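Local coordinates for protein glutathione synthetase-like effector 30 (Gpa-GSS30-apo) (Globodera pallida, PDB 5OET) that is a glutathione synthetase-like effector of a plant-parasitic nematode, probably derived from a housekeeping enzyme that joins glycine to gamma-glutamylcysteine with ATP, at residues A190-R199 against L258-T266; E244-P254 against I277-T285. All coordinates share one frame; numbering follows the deposited sequence.

How the contacts relate
Contacts 1 and 2 share one beta-alpha-beta unit: strand 246-251 and strand 279-283 pair in contact 2, and helix 259-270, which connects them, supplies nearly all of the 258-266 segment of contact 1. Their centres lie about 15 Å apart, and the segments alternate along the chain. Met259 and Arg263 of the helix reach contact 2: Met259 CE is 3.4 Å from His251 CG, and the Arg263 guanidinium makes a cation-pi contact with Phe281. In contact 1, Leu258, Glu261, Gln264 and Ile265 pack against the loop that follows strand 179-188. The entry's magnesium ion is bound by His406 and Glu426, which belong to neither contact.

Contact 1 (A190-R199 against L258-T266); sequences AIGSFGTTPR and LMLESRQIT
Gly195 brings the loop of 190-199 to within 4.4 Å, CA to CA, of Glu261 on helix 259-270, while Gly192 and Leu258 stand farther apart at 6.9 Å. The backbone of Gly195 lies against the Glu261 and Gln264 side of the helix. Glu261, its chain extended beyond CG, carries OE1 to the backbone N of Ser193; the modelled separation of 2.4 Å is too short to be taken literally, so the exact geometry of this hydrogen bond is doubtful. On the way, Glu261 CG passes Thr196 CG2 at 4.0 Å. The next helical turn presents Gln264, whose flat end stacks on the guanidinium of Arg199: the planes are 15° apart, and Gln264 CD sits 3.6 Å above the centre of the guanidinium. Arg199 reaches over with its chain extended from CG to NE, and its NH1 donates to Gly195 O (3.0 Å), four residues back in its own segment. Apolar contacts flank this polar strip. Leu258 CD1 touches Ala190 CB, and Ile265 CD1 meets Phe194 CB at 3.9 Å. Arg314 of strand 306-314 hydrogen-bonds Ile191 O through NH2 and Ser262 OG through NE, bridging both segments. The arrangement is a buried helix-to-loop junction, joining the connecting helix of a beta-alpha-beta unit to the loop between strand 179-188 and helix 196-210.

Contact 2 (E244-P254 against I277-T285); sequences EAVILFLHGSP and IKCRFITIT
The two parallel strands of a beta-alpha-beta unit meet here, strand 246-251 beside strand 279-283, with helix 259-270 as the crossover. Five bridges run in register from Ile247-Cys279 to His251-Thr283, and the strand axes approach to 4.7 Å at an angle of 25°. Hydrogen bonds zigzag between them: Ile247, Phe249 and His251 each donate from N, to Lys278 O, Arg280 O and Ile282 O, and each accept at O, from Arg280 N, Ile282 N and Ile284 N. One face carries an aromatic cluster. Phe249 and Phe281 lie side by side in an offset stack, planes 7° apart and centroids 4.6 Å apart, and Phe249 CB sits over the centre of the Phe281 ring as a CH-pi contact. Both rings leave the parallel strands with nearly the same two torsions, CG beside the backbone N and similar ring rotations, which is why their planes agree. His251 continues the row beyond Phe281, nearly parallel to it but slid aside, with NE2 3.8 Å from Phe281 CE2. At the other end Cys279 SG approaches Phe249 CE1 at 3.8 Å, obliquely to the ring. On the opposite face Ile282 CG2 packs against Leu250 CD1 (3.4 Å) and Leu248 CD1. A salt bridge joins Lys278 NZ to Glu244 OE1 (3.0 Å) where the strands begin. Arg280 points to the Leu248 face and forms a salt bridge with Glu49 of the second subunit. Helices 259-270 and 225-240 cover the aromatic face, helix 325-331 touches Leu250 and Ile284, and strand 306-314 continues the sheet beside strand 246-251.

Contact 1 (A190-R199 against L258-T266)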
ATOM      1  N   ALA A 190       9.696   1.742 -21.326  1.00 53.66           N
ATOM      2  CA  ALA A 190       8.607   1.931 -20.363  1.00 53.97           C
ATOM      3  C   ALA A 190       8.229   0.587 -19.776  1.00 55.46           C
ATOM      4  O   ALA A 190       7.209  -0.005 -20.117  1.00 56.23           O
ATOM      5  CB  ALA A 190       7.406   2.613 -21.008  1.00 53.81           C
ATOM      6  N   ILE A 191       9.073   0.134 -18.864  1.00 56.92           N
ATOM      7  CA  ILE A 191       9.013  -1.210 -18.342  1.00 59.98           C
ATOM      8  C   ILE A 191       8.002  -1.295 -17.214  1.00 58.78           C
ATOM      9  O   ILE A 191       8.045  -0.497 -16.278  1.00 58.52           O
ATOM     10  CB  ILE A 191      10.410  -1.652 -17.835  1.00 63.35           C
ATOM     11  CG1 ILE A 191      11.328  -1.920 -19.029  1.00 66.11           C
ATOM     12  CG2 ILE A 191      10.334  -2.925 -16.998  1.00 64.88           C
ATOM     13  CD1 ILE A 191      12.804  -1.878 -18.664  1.00 68.94           C
ATOM     14  N   GLY A 192       7.131  -2.303 -17.282  1.00 58.13           N
ATOM     15  CA  GLY A 192       6.234  -2.626 -16.182  1.00 56.51           C
ATOM     16  C   GLY A 192       6.900  -3.360 -15.030  1.00 55.99           C
ATOM     17  O   GLY A 192       7.915  -4.023 -15.198  1.00 57.23           O
ATOM     18  N   SER A 193       6.298  -3.217 -13.854  1.00 56.45           N
ATOM     19  CA  SER A 193       6.561  -4.012 -12.645  1.00 56.42           C
ATOM     20  C   SER A 193       7.850  -3.746 -11.856  1.00 56.81           C
ATOM     21  O   SER A 193       8.287  -4.603 -11.098  1.00 59.34           O
ATOM     22  CB  SER A 193       6.430  -5.497 -12.954  1.00 58.03           C
ATOM     23  OG  SER A 193       5.236  -5.725 -13.680  1.00 62.29           O
ATOM     24  N   PHE A 194       8.432  -2.557 -11.972  1.00 54.63           N
ATOM     25  CA  PHE A 194       9.480  -2.164 -11.023  1.00 52.71           C
ATOM     26  C   PHE A 194       8.993  -2.124  -9.548  1.00 51.83           C
ATOM     27  O   PHE A 194       9.668  -2.645  -8.632  1.00 49.51           O
ATOM     28  CB  PHE A 194      10.044  -0.791 -11.372  1.00 51.61           C
ATOM     29  CG  PHE A 194      10.950  -0.779 -12.560  1.00 51.05           C
ATOM     30  CD1 PHE A 194      12.075  -1.585 -12.606  1.00 51.87           C
ATOM     31  CD2 PHE A 194      10.724   0.090 -13.599  1.00 51.74           C
ATOM     32  CE1 PHE A 194      12.930  -1.556 -13.692  1.00 51.06           C
ATOM     33  CE2 PHE A 194      11.579   0.125 -14.686  1.00 53.65           C
ATOM     34  CZ  PHE A 194      12.681  -0.705 -14.733  1.00 52.90           C
ATOM     35  N   GLY A 195       7.838  -1.487  -9.336  1.00 49.75           N
ATOM     36  CA  GLY A 195       7.275  -1.279  -8.001  1.00 48.72           C
ATOM     37  C   GLY A 195       6.438  -2.451  -7.515  1.00 48.41           C
ATOM     38  O   GLY A 195       6.467  -2.785  -6.323  1.00 50.91           O
ATOM     39  N   THR A 196       5.717  -3.095  -8.435  1.00 46.80           N
ATOM     40  CA  THR A 196       4.860  -4.233  -8.077  1.00 47.65           C
ATOM     41  C   THR A 196       5.642  -5.488  -7.645  1.00 47.84           C
ATOM     42  O   THR A 196       5.142  -6.282  -6.831  1.00 50.89           O
ATOM     43  CB  THR A 196       3.882  -4.654  -9.206  1.00 46.48           C
ATOM     44  OG1 THR A 196       4.600  -5.232 -10.300  1.00 45.29           O
ATOM     45  CG2 THR A 196       3.047  -3.468  -9.699  1.00 47.51           C
ATOM     46  N   THR A 197       6.839  -5.675  -8.197  1.00 44.37           N
ATOM     47  CA  THR A 197       7.586  -6.913  -8.003  1.00 42.94           C
ATOM     48  C   THR A 197       8.006  -7.218  -6.580  1.00 41.30           C
ATOM     49  O   THR A 197       7.725  -8.294  -6.091  1.00 43.07           O
ATOM     50  CB  THR A 197       8.801  -6.945  -8.920  1.00 45.59           C
ATOM     51  OG1 THR A 197       8.331  -6.898 -10.270  1.00 45.70           O
ATOM     52  CG2 THR A 197       9.616  -8.227  -8.738  1.00 47.14           C
ATOM     53  N   PRO A 198       8.698  -6.295  -5.905  1.00 40.19           N
ATOM     54  CA  PRO A 198       9.084  -6.597  -4.506  1.00 39.84           C
ATOM     55  C   PRO A 198       7.899  -6.822  -3.556  1.00 38.71           C
ATOM     56  O   PRO A 198       8.049  -7.491  -2.534  1.00 38.25           O
ATOM     57  CB  PRO A 198       9.849  -5.332  -4.084  1.00 39.12           C
ATOM     58  CG  PRO A 198       9.249  -4.267  -4.940  1.00 38.87           C
ATOM     59  CD  PRO A 198       9.062  -4.918  -6.270  1.00 39.22           C
ATOM     60  N   ARG A 199       6.752  -6.236  -3.886  1.00 38.60           N
ATOM     61  CA  ARG A 199       5.548  -6.373  -3.087  1.00 40.23           C
ATOM     62  C   ARG A 199       4.847  -7.721  -3.265  1.00 37.96           C
ATOM     63  O   ARG A 199       4.359  -8.275  -2.286  1.00 35.70           O
ATOM     64  CB  ARG A 199       4.579  -5.231  -3.382  1.00 42.71           C
ATOM     65  CG  ARG A 199       5.033  -3.901  -2.816  1.00 44.70           C
ATOM     66  CD  ARG A 199       4.422  -2.741  -3.587  1.00 47.17           C
ATOM     67  NE  ARG A 199       4.716  -1.522  -2.852  1.00 50.70           N
ATOM     68  CZ  ARG A 199       5.836  -0.806  -2.959  1.00 54.24           C
ATOM     69  NH1 ARG A 199       6.811  -1.132  -3.831  1.00 55.31           N
ATOM     70  NH2 ARG A 199       5.979   0.267  -2.182  1.00 55.28           N
ATOM     71  N   LEU A 258       1.610   3.339 -15.236  1.00 43.54           N
ATOM     72  CA  LEU A 258       2.939   3.289 -14.647  1.00 42.69           C
ATOM     73  C   LEU A 258       3.100   4.200 -13.450  1.00 39.60           C
ATOM     74  O   LEU A 258       4.088   4.076 -12.753  1.00 37.85           O
ATOM     75  CB  LEU A 258       3.997   3.603 -15.708  1.00 43.77           C
ATOM     76  CG  LEU A 258       4.080   2.554 -16.813  1.00 44.81           C
ATOM     77  CD1 LEU A 258       5.092   2.960 -17.870  1.00 46.63           C
ATOM     78  CD2 LEU A 258       4.456   1.209 -16.235  1.00 44.47           C
ATOM     79  N   MET A 259       2.112   5.044 -13.184  1.00 38.73           N
ATOM     80  CA  MET A 259       2.252   6.154 -12.253  1.00 39.58           C
ATOM     81  C   MET A 259       2.663   5.741 -10.849  1.00 38.88           C
ATOM     82  O   MET A 259       3.611   6.301 -10.301  1.00 37.89           O
ATOM     83  CB  MET A 259       0.949   6.945 -12.175  1.00 41.32           C
ATOM     84  CG  MET A 259       0.994   8.136 -11.218  1.00 43.30           C
ATOM     85  SD  MET A 259       2.327   9.323 -11.539  1.00 44.52           S
ATOM     86  CE  MET A 259       1.824   9.886 -13.172  1.00 44.96           C
ATOM     87  N   LEU A 260       1.933   4.790 -10.271  1.00 38.93           N
ATOM     88  CA  LEU A 260       2.231   4.303  -8.920  1.00 40.02           C
ATOM     89  C   LEU A 260       3.494   3.487  -8.814  1.00 40.40           C
ATOM     90  O   LEU A 260       4.097   3.476  -7.767  1.00 39.91           O
ATOM     91  CB  LEU A 260       1.069   3.495  -8.320  1.00 39.41           C
ATOM     92  CG  LEU A 260      -0.176   4.328  -8.103  1.00 40.35           C
ATOM     93  CD1 LEU A 260      -1.283   3.462  -7.545  1.00 41.18           C
ATOM     94  CD2 LEU A 260       0.095   5.514  -7.180  1.00 41.42           C
ATOM     95  N   GLU A 261       3.884   2.793  -9.868  1.00 42.73           N
ATOM     96  CA  GLU A 261       5.172   2.124  -9.866  1.00 44.80           C
ATOM     97  C   GLU A 261       6.251   3.197  -9.861  1.00 43.15           C
ATOM     98  O   GLU A 261       7.239   3.073  -9.152  1.00 45.15           O
ATOM     99  CB  GLU A 261       5.331   1.199 -11.082  1.00 48.64           C
ATOM    100  CG  GLU A 261       4.349   0.019 -11.133  1.00 52.45           C
ATOM    101  CD  GLU A 261       4.295  -0.644 -12.510  1.00 57.16           C
ATOM    102  OE1 GLU A 261       5.294  -1.291 -12.860  1.00 61.82           O
ATOM    103  OE2 GLU A 261       3.287  -0.536 -13.264  1.00 60.70           O
ATOM    104  N   SER A 262       6.059   4.246 -10.654  1.00 42.29           N
ATOM    105  CA  SER A 262       6.983   5.406 -10.696  1.00 41.60           C
ATOM    106  C   SER A 262       7.139   6.078  -9.325  1.00 41.15           C
ATOM    107  O   SER A 262       8.253   6.399  -8.918  1.00 41.96           O
ATOM    108  CB  SER A 262       6.541   6.454 -11.737  1.00 41.12           C
ATOM    109  OG  SER A 262       6.868   6.067 -13.068  1.00 40.38           O
ATOM    110  N   ARG A 263       6.030   6.261  -8.617  1.00 38.83           N
ATOM    111  CA  ARG A 263       6.043   6.894  -7.312  1.00 37.32           C
ATOM    112  C   ARG A 263       6.731   6.044  -6.293  1.00 36.45           C
ATOM    113  O   ARG A 263       7.392   6.555  -5.394  1.00 36.87           O
ATOM    114  CB  ARG A 263       4.626   7.166  -6.846  1.00 37.66           C
ATOM    115  CG  ARG A 263       3.904   8.215  -7.678  1.00 37.79           C
ATOM    116  CD  ARG A 263       4.325   9.589  -7.269  1.00 38.82           C
ATOM    117  NE  ARG A 263       3.486  10.605  -7.879  1.00 40.42           N
ATOM    118  CZ  ARG A 263       3.773  11.904  -7.911  1.00 41.19           C
ATOM    119  NH1 ARG A 263       4.900  12.370  -7.377  1.00 40.88           N
ATOM    120  NH2 ARG A 263       2.920  12.746  -8.491  1.00 42.89           N
ATOM    121  N   GLN A 264       6.563   4.744  -6.427  1.00 35.92           N
ATOM    122  CA  GLN A 264       7.188   3.772  -5.522  1.00 35.97           C
ATOM    123  C   GLN A 264       8.676   3.693  -5.706  1.00 36.09           C
ATOM    124  O   GLN A 264       9.384   3.380  -4.755  1.00 36.76           O
ATOM    125  CB  GLN A 264       6.552   2.374  -5.681  1.00 35.41           C
ATOM    126  CG  GLN A 264       5.183   2.278  -5.028  1.00 34.64           C
ATOM    127  CD  GLN A 264       4.312   1.169  -5.559  1.00 35.42           C
ATOM    128  OE1 GLN A 264       3.118   1.137  -5.275  1.00 35.59           O
ATOM    129  NE2 GLN A 264       4.890   0.242  -6.314  1.00 36.63           N
ATOM    130  N   ILE A 265       9.155   3.977  -6.914  1.00 37.42           N
ATOM    131  CA  ILE A 265      10.601   4.090  -7.145  1.00 38.92           C
ATOM    132  C   ILE A 265      11.141   5.238  -6.309  1.00 40.41           C
ATOM    133  O   ILE A 265      12.165   5.068  -5.653  1.00 42.40           O
ATOM    134  CB  ILE A 265      10.977   4.240  -8.644  1.00 38.45           C
ATOM    135  CG1 ILE A 265      10.688   2.940  -9.378  1.00 39.26           C
ATOM    136  CG2 ILE A 265      12.449   4.528  -8.818  1.00 38.01           C
ATOM    137  CD1 ILE A 265      10.506   3.083 -10.862  1.00 40.02           C
ATOM    138  N   THR A 266      10.436   6.376  -6.313  1.00 40.11           N
ATOM    139  CA  THR A 266      10.869   7.561  -5.586  1.00 40.63           C
ATOM    140  C   THR A 266      10.824   7.361  -4.085  1.00 40.98           C
ATOM    141  O   THR A 266      11.597   7.985  -3.370  1.00 42.60           O
ATOM    142  CB  THR A 266      10.037   8.825  -5.910  1.00 40.84           C
ATOM    143  OG1 THR A 266       8.697   8.673  -5.417  1.00 39.87           O
ATOM    144  CG2 THR A 266      10.032   9.109  -7.411  1.00 40.86           C
TER

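Contact 2 (E244-P254 against I277-T285)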
ATOM      1  N   GLU A 244      21.888  20.885  -8.245  1.00 56.13           N
ATOM      2  CA  GLU A 244      20.568  21.518  -8.341  1.00 57.20           C
ATOM      3  C   GLU A 244      19.648  20.919  -9.415  1.00 54.69           C
ATOM      4  O   GLU A 244      18.466  21.296  -9.479  1.00 54.77           O
ATOM      5  CB  GLU A 244      20.700  23.055  -8.502  1.00 61.54           C
ATOM      6  CG  GLU A 244      20.862  23.854  -7.194  1.00 65.43           C
ATOM      7  CD  GLU A 244      19.751  23.646  -6.125  1.00 68.52           C
ATOM      8  OE1 GLU A 244      18.587  23.238  -6.421  1.00 70.02           O
ATOM      9  OE2 GLU A 244      20.059  23.880  -4.942  1.00 71.46           O
ATOM     10  N   ALA A 245      20.159  19.968 -10.209  1.00 51.96           N
ATOM     11  CA  ALA A 245      19.372  19.266 -11.224  1.00 49.25           C
ATOM     12  C   ALA A 245      18.365  18.261 -10.687  1.00 47.64           C
ATOM     13  O   ALA A 245      18.592  17.606  -9.665  1.00 46.25           O
ATOM     14  CB  ALA A 245      20.280  18.556 -12.201  1.00 48.91           C
ATOM     15  N   VAL A 246      17.274  18.118 -11.443  1.00 47.31           N
ATOM     16  CA  VAL A 246      16.125  17.294 -11.079  1.00 46.59           C
ATOM     17  C   VAL A 246      16.058  16.085 -11.965  1.00 45.49           C
ATOM     18  O   VAL A 246      16.598  16.077 -13.060  1.00 47.13           O
ATOM     19  CB  VAL A 246      14.761  18.037 -11.257  1.00 47.55           C
ATOM     20  CG1 VAL A 246      14.776  19.384 -10.548  1.00 48.69           C
ATOM     21  CG2 VAL A 246      14.356  18.208 -12.740  1.00 46.89           C
ATOM     22  N   ILE A 247      15.324  15.092 -11.507  1.00 43.75           N
ATOM     23  CA  ILE A 247      15.011  13.930 -12.298  1.00 42.62           C
ATOM     24  C   ILE A 247      13.558  14.050 -12.792  1.00 42.57           C
ATOM     25  O   ILE A 247      12.636  14.254 -11.995  1.00 41.88           O
ATOM     26  CB  ILE A 247      15.198  12.667 -11.459  1.00 41.42           C
ATOM     27  CG1 ILE A 247      16.678  12.470 -11.146  1.00 41.60           C
ATOM     28  CG2 ILE A 247      14.666  11.463 -12.209  1.00 41.33           C
ATOM     29  CD1 ILE A 247      16.914  11.472 -10.039  1.00 41.49           C
ATOM     30  N   LEU A 248      13.360  13.904 -14.102  1.00 41.85           N
ATOM     31  CA  LEU A 248      12.053  14.074 -14.700  1.00 41.87           C
ATOM     32  C   LEU A 248      11.397  12.722 -14.888  1.00 41.92           C
ATOM     33  O   LEU A 248      12.002  11.814 -15.475  1.00 41.87           O
ATOM     34  CB  LEU A 248      12.188  14.768 -16.039  1.00 43.16           C
ATOM     35  CG  LEU A 248      10.944  15.420 -16.639  1.00 43.58           C
ATOM     36  CD1 LEU A 248      10.431  16.537 -15.738  1.00 43.89           C
ATOM     37  CD2 LEU A 248      11.296  15.972 -18.021  1.00 44.68           C
ATOM     38  N   PHE A 249      10.177  12.580 -14.355  1.00 41.26           N
ATOM     39  CA  PHE A 249       9.347  11.407 -14.604  1.00 40.42           C
ATOM     40  C   PHE A 249       8.313  11.866 -15.617  1.00 42.07           C
ATOM     41  O   PHE A 249       7.447  12.727 -15.305  1.00 43.44           O
ATOM     42  CB  PHE A 249       8.691  10.891 -13.324  1.00 39.42           C
ATOM     43  CG  PHE A 249       9.633  10.144 -12.429  1.00 38.33           C
ATOM     44  CD1 PHE A 249      10.658  10.800 -11.767  1.00 38.89           C
ATOM     45  CD2 PHE A 249       9.514   8.793 -12.254  1.00 38.50           C
ATOM     46  CE1 PHE A 249      11.544  10.120 -10.932  1.00 38.49           C
ATOM     47  CE2 PHE A 249      10.396   8.102 -11.405  1.00 38.97           C
ATOM     48  CZ  PHE A 249      11.425   8.771 -10.756  1.00 38.02           C
ATOM     49  N   LEU A 250       8.432  11.318 -16.828  1.00 42.00           N
ATOM     50  CA  LEU A 250       7.560  11.657 -17.934  1.00 43.78           C
ATOM     51  C   LEU A 250       6.509  10.561 -18.104  1.00 44.28           C
ATOM     52  O   LEU A 250       6.848   9.414 -18.376  1.00 42.35           O
ATOM     53  CB  LEU A 250       8.409  11.799 -19.189  1.00 45.04           C
ATOM     54  CG  LEU A 250       7.924  12.678 -20.333  1.00 46.32           C
ATOM     55  CD1 LEU A 250       7.585  14.076 -19.854  1.00 48.16           C
ATOM     56  CD2 LEU A 250       9.014  12.738 -21.380  1.00 47.08           C
ATOM     57  N   HIS A 251       5.236  10.925 -17.919  1.00 45.14           N
ATOM     58  CA  HIS A 251       4.115   9.975 -18.001  1.00 44.71           C
ATOM     59  C   HIS A 251       3.184  10.345 -19.138  1.00 46.34           C
ATOM     60  O   HIS A 251       3.241  11.443 -19.650  1.00 46.03           O
ATOM     61  CB  HIS A 251       3.355   9.946 -16.671  1.00 42.45           C
ATOM     62  CG  HIS A 251       4.093   9.233 -15.595  1.00 40.52           C
ATOM     63  ND1 HIS A 251       3.851   7.919 -15.302  1.00 40.74           N
ATOM     64  CD2 HIS A 251       5.117   9.615 -14.794  1.00 40.59           C
ATOM     65  CE1 HIS A 251       4.669   7.524 -14.345  1.00 39.92           C
ATOM     66  NE2 HIS A 251       5.478   8.520 -14.047  1.00 39.53           N
ATOM     67  N   GLY A 252       2.347   9.391 -19.535  1.00 48.64           N
ATOM     68  CA  GLY A 252       1.337   9.596 -20.556  1.00 50.48           C
ATOM     69  C   GLY A 252       0.155  10.373 -20.034  1.00 52.81           C
ATOM     70  O   GLY A 252      -0.476  11.087 -20.793  1.00 57.11           O
ATOM     71  N   SER A 253      -0.166  10.217 -18.752  1.00 52.91           N
ATOM     72  CA  SER A 253      -1.248  10.969 -18.111  1.00 54.61           C
ATOM     73  C   SER A 253      -1.089  10.903 -16.573  1.00 53.66           C
ATOM     74  O   SER A 253      -0.268  10.130 -16.067  1.00 51.87           O
ATOM     75  CB  SER A 253      -2.629  10.427 -18.542  1.00 56.35           C
ATOM     76  OG  SER A 253      -3.176   9.505 -17.586  1.00 56.18           O
ATOM     77  N   PRO A 254      -1.871  11.714 -15.824  1.00 52.91           N
ATOM     78  CA  PRO A 254      -1.795  11.671 -14.350  1.00 52.58           C
ATOM     79  C   PRO A 254      -2.149  10.286 -13.762  1.00 53.18           C
ATOM     80  O   PRO A 254      -1.541   9.850 -12.780  1.00 53.77           O
ATOM     81  CB  PRO A 254      -2.832  12.710 -13.913  1.00 52.56           C
ATOM     82  CG  PRO A 254      -3.094  13.545 -15.119  1.00 53.50           C
ATOM     83  CD  PRO A 254      -2.913  12.644 -16.289  1.00 53.12           C
ATOM     84  N   ILE A 277      16.890  14.448  -3.499  1.00 65.08           N
ATOM     85  CA  ILE A 277      16.850  14.699  -4.946  1.00 60.91           C
ATOM     86  C   ILE A 277      15.418  14.972  -5.400  1.00 58.94           C
ATOM     87  O   ILE A 277      14.531  14.178  -5.147  1.00 58.14           O
ATOM     88  CB  ILE A 277      17.421  13.532  -5.755  1.00 59.10           C
ATOM     89  CG1 ILE A 277      18.905  13.370  -5.441  1.00 59.85           C
ATOM     90  CG2 ILE A 277      17.227  13.760  -7.256  1.00 58.51           C
ATOM     91  CD1 ILE A 277      19.474  12.056  -5.903  1.00 58.79           C
ATOM     92  N   LYS A 278      15.198  16.095  -6.067  1.00 59.64           N
ATOM     93  CA  LYS A 278      13.860  16.440  -6.512  1.00 59.01           C
ATOM     94  C   LYS A 278      13.544  15.618  -7.755  1.00 54.86           C
ATOM     95  O   LYS A 278      14.341  15.523  -8.680  1.00 55.15           O
ATOM     96  CB  LYS A 278      13.713  17.936  -6.782  1.00 62.44           C
ATOM     97  CG  LYS A 278      13.834  18.814  -5.540  1.00 65.94           C
ATOM     98  CD  LYS A 278      14.185  20.271  -5.896  1.00 70.09           C
ATOM     99  CE  LYS A 278      15.655  20.460  -6.259  1.00 71.04           C
ATOM    100  NZ  LYS A 278      15.986  21.769  -6.910  1.00 72.58           N
ATOM    101  N   CYS A 279      12.381  14.999  -7.723  1.00 50.74           N
ATOM    102  CA  CYS A 279      11.840  14.247  -8.818  1.00 49.73           C
ATOM    103  C   CYS A 279      10.606  15.015  -9.250  1.00 48.43           C
ATOM    104  O   CYS A 279       9.758  15.302  -8.418  1.00 50.32           O
ATOM    105  CB  CYS A 279      11.451  12.840  -8.332  1.00 49.29           C
ATOM    106  SG  CYS A 279      12.870  11.804  -7.839  1.00 49.15           S
ATOM    107  N   ARG A 280      10.490  15.344 -10.527  1.00 46.00           N
ATOM    108  CA  ARG A 280       9.388  16.158 -10.982  1.00 45.85           C
ATOM    109  C   ARG A 280       8.498  15.364 -11.915  1.00 43.50           C
ATOM    110  O   ARG A 280       8.954  14.869 -12.923  1.00 43.32           O
ATOM    111  CB  ARG A 280       9.932  17.423 -11.639  1.00 48.26           C
ATOM    112  CG  ARG A 280      10.784  18.248 -10.700  1.00 49.92           C
ATOM    113  CD  ARG A 280       9.958  18.947  -9.612  1.00 52.04           C
ATOM    114  NE  ARG A 280      10.074  20.405  -9.778  1.00 55.50           N
ATOM    115  CZ  ARG A 280       9.153  21.225 -10.290  1.00 57.74           C
ATOM    116  NH1 ARG A 280       7.956  20.806 -10.681  1.00 57.84           N
ATOM    117  NH2 ARG A 280       9.443  22.505 -10.410  1.00 61.30           N
ATOM    118  N   PHE A 281       7.230  15.219 -11.548  1.00 43.10           N
ATOM    119  CA  PHE A 281       6.265  14.419 -12.310  1.00 42.25           C
ATOM    120  C   PHE A 281       5.479  15.300 -13.253  1.00 43.87           C
ATOM    121  O   PHE A 281       4.721  16.152 -12.801  1.00 42.98           O
ATOM    122  CB  PHE A 281       5.315  13.673 -11.389  1.00 40.50           C
ATOM    123  CG  PHE A 281       5.918  12.444 -10.824  1.00 40.01           C
ATOM    124  CD1 PHE A 281       7.014  12.533  -9.969  1.00 39.43           C
ATOM    125  CD2 PHE A 281       5.438  11.191 -11.174  1.00 39.59           C
ATOM    126  CE1 PHE A 281       7.599  11.403  -9.457  1.00 38.48           C
ATOM    127  CE2 PHE A 281       6.019  10.052 -10.659  1.00 38.29           C
ATOM    128  CZ  PHE A 281       7.103  10.159  -9.796  1.00 38.37           C
ATOM    129  N   ILE A 282       5.667  15.065 -14.552  1.00 45.25           N
ATOM    130  CA  ILE A 282       5.060  15.866 -15.609  1.00 47.00           C
ATOM    131  C   ILE A 282       4.423  14.911 -16.637  1.00 46.16           C
ATOM    132  O   ILE A 282       4.986  13.846 -16.899  1.00 47.10           O
ATOM    133  CB  ILE A 282       6.146  16.823 -16.220  1.00 48.21           C
ATOM    134  CG1 ILE A 282       5.515  18.062 -16.816  1.00 50.17           C
ATOM    135  CG2 ILE A 282       7.020  16.145 -17.280  1.00 47.98           C
ATOM    136  CD1 ILE A 282       6.528  18.994 -17.447  1.00 51.81           C
ATOM    137  N   THR A 283       3.259  15.247 -17.196  1.00 46.50           N
ATOM    138  CA  THR A 283       2.780  14.504 -18.354  1.00 48.32           C
ATOM    139  C   THR A 283       3.454  15.044 -19.582  1.00 51.08           C
ATOM    140  O   THR A 283       4.007  16.138 -19.565  1.00 53.92           O
ATOM    141  CB  THR A 283       1.274  14.589 -18.629  1.00 48.97           C
ATOM    142  OG1 THR A 283       0.917  15.916 -19.002  1.00 50.66           O
ATOM    143  CG2 THR A 283       0.484  14.167 -17.449  1.00 49.53           C
ATOM    144  N   ILE A 284       3.377  14.267 -20.657  1.00 52.54           N
ATOM    145  CA  ILE A 284       3.935  14.660 -21.937  1.00 53.45           C
ATOM    146  C   ILE A 284       3.169  15.818 -22.587  1.00 54.10           C
ATOM    147  O   ILE A 284       3.782  16.603 -23.298  1.00 54.70           O
ATOM    148  CB  ILE A 284       4.078  13.441 -22.884  1.00 53.42           C
ATOM    149  CG1 ILE A 284       5.110  13.742 -23.981  1.00 54.24           C
ATOM    150  CG2 ILE A 284       2.737  13.021 -23.468  1.00 53.46           C
ATOM    151  CD1 ILE A 284       5.431  12.556 -24.835  1.00 53.64           C
ATOM    152  N   THR A 285       1.863  15.940 -22.340  1.00 55.57           N
ATOM    153  CA  THR A 285       1.098  17.139 -22.789  1.00 60.23           C
ATOM    154  C   THR A 285       1.587  18.441 -22.153  1.00 62.30           C
ATOM    155  O   THR A 285       1.754  19.449 -22.841  1.00 62.67           O
ATOM    156  CB  THR A 285      -0.413  17.023 -22.488  1.00 61.05           C
ATOM    157  OG1 THR A 285      -0.909  15.825 -23.078  1.00 63.19           O
ATOM    158  CG2 THR A 285      -1.198  18.194 -23.080  1.00 62.12           C
TER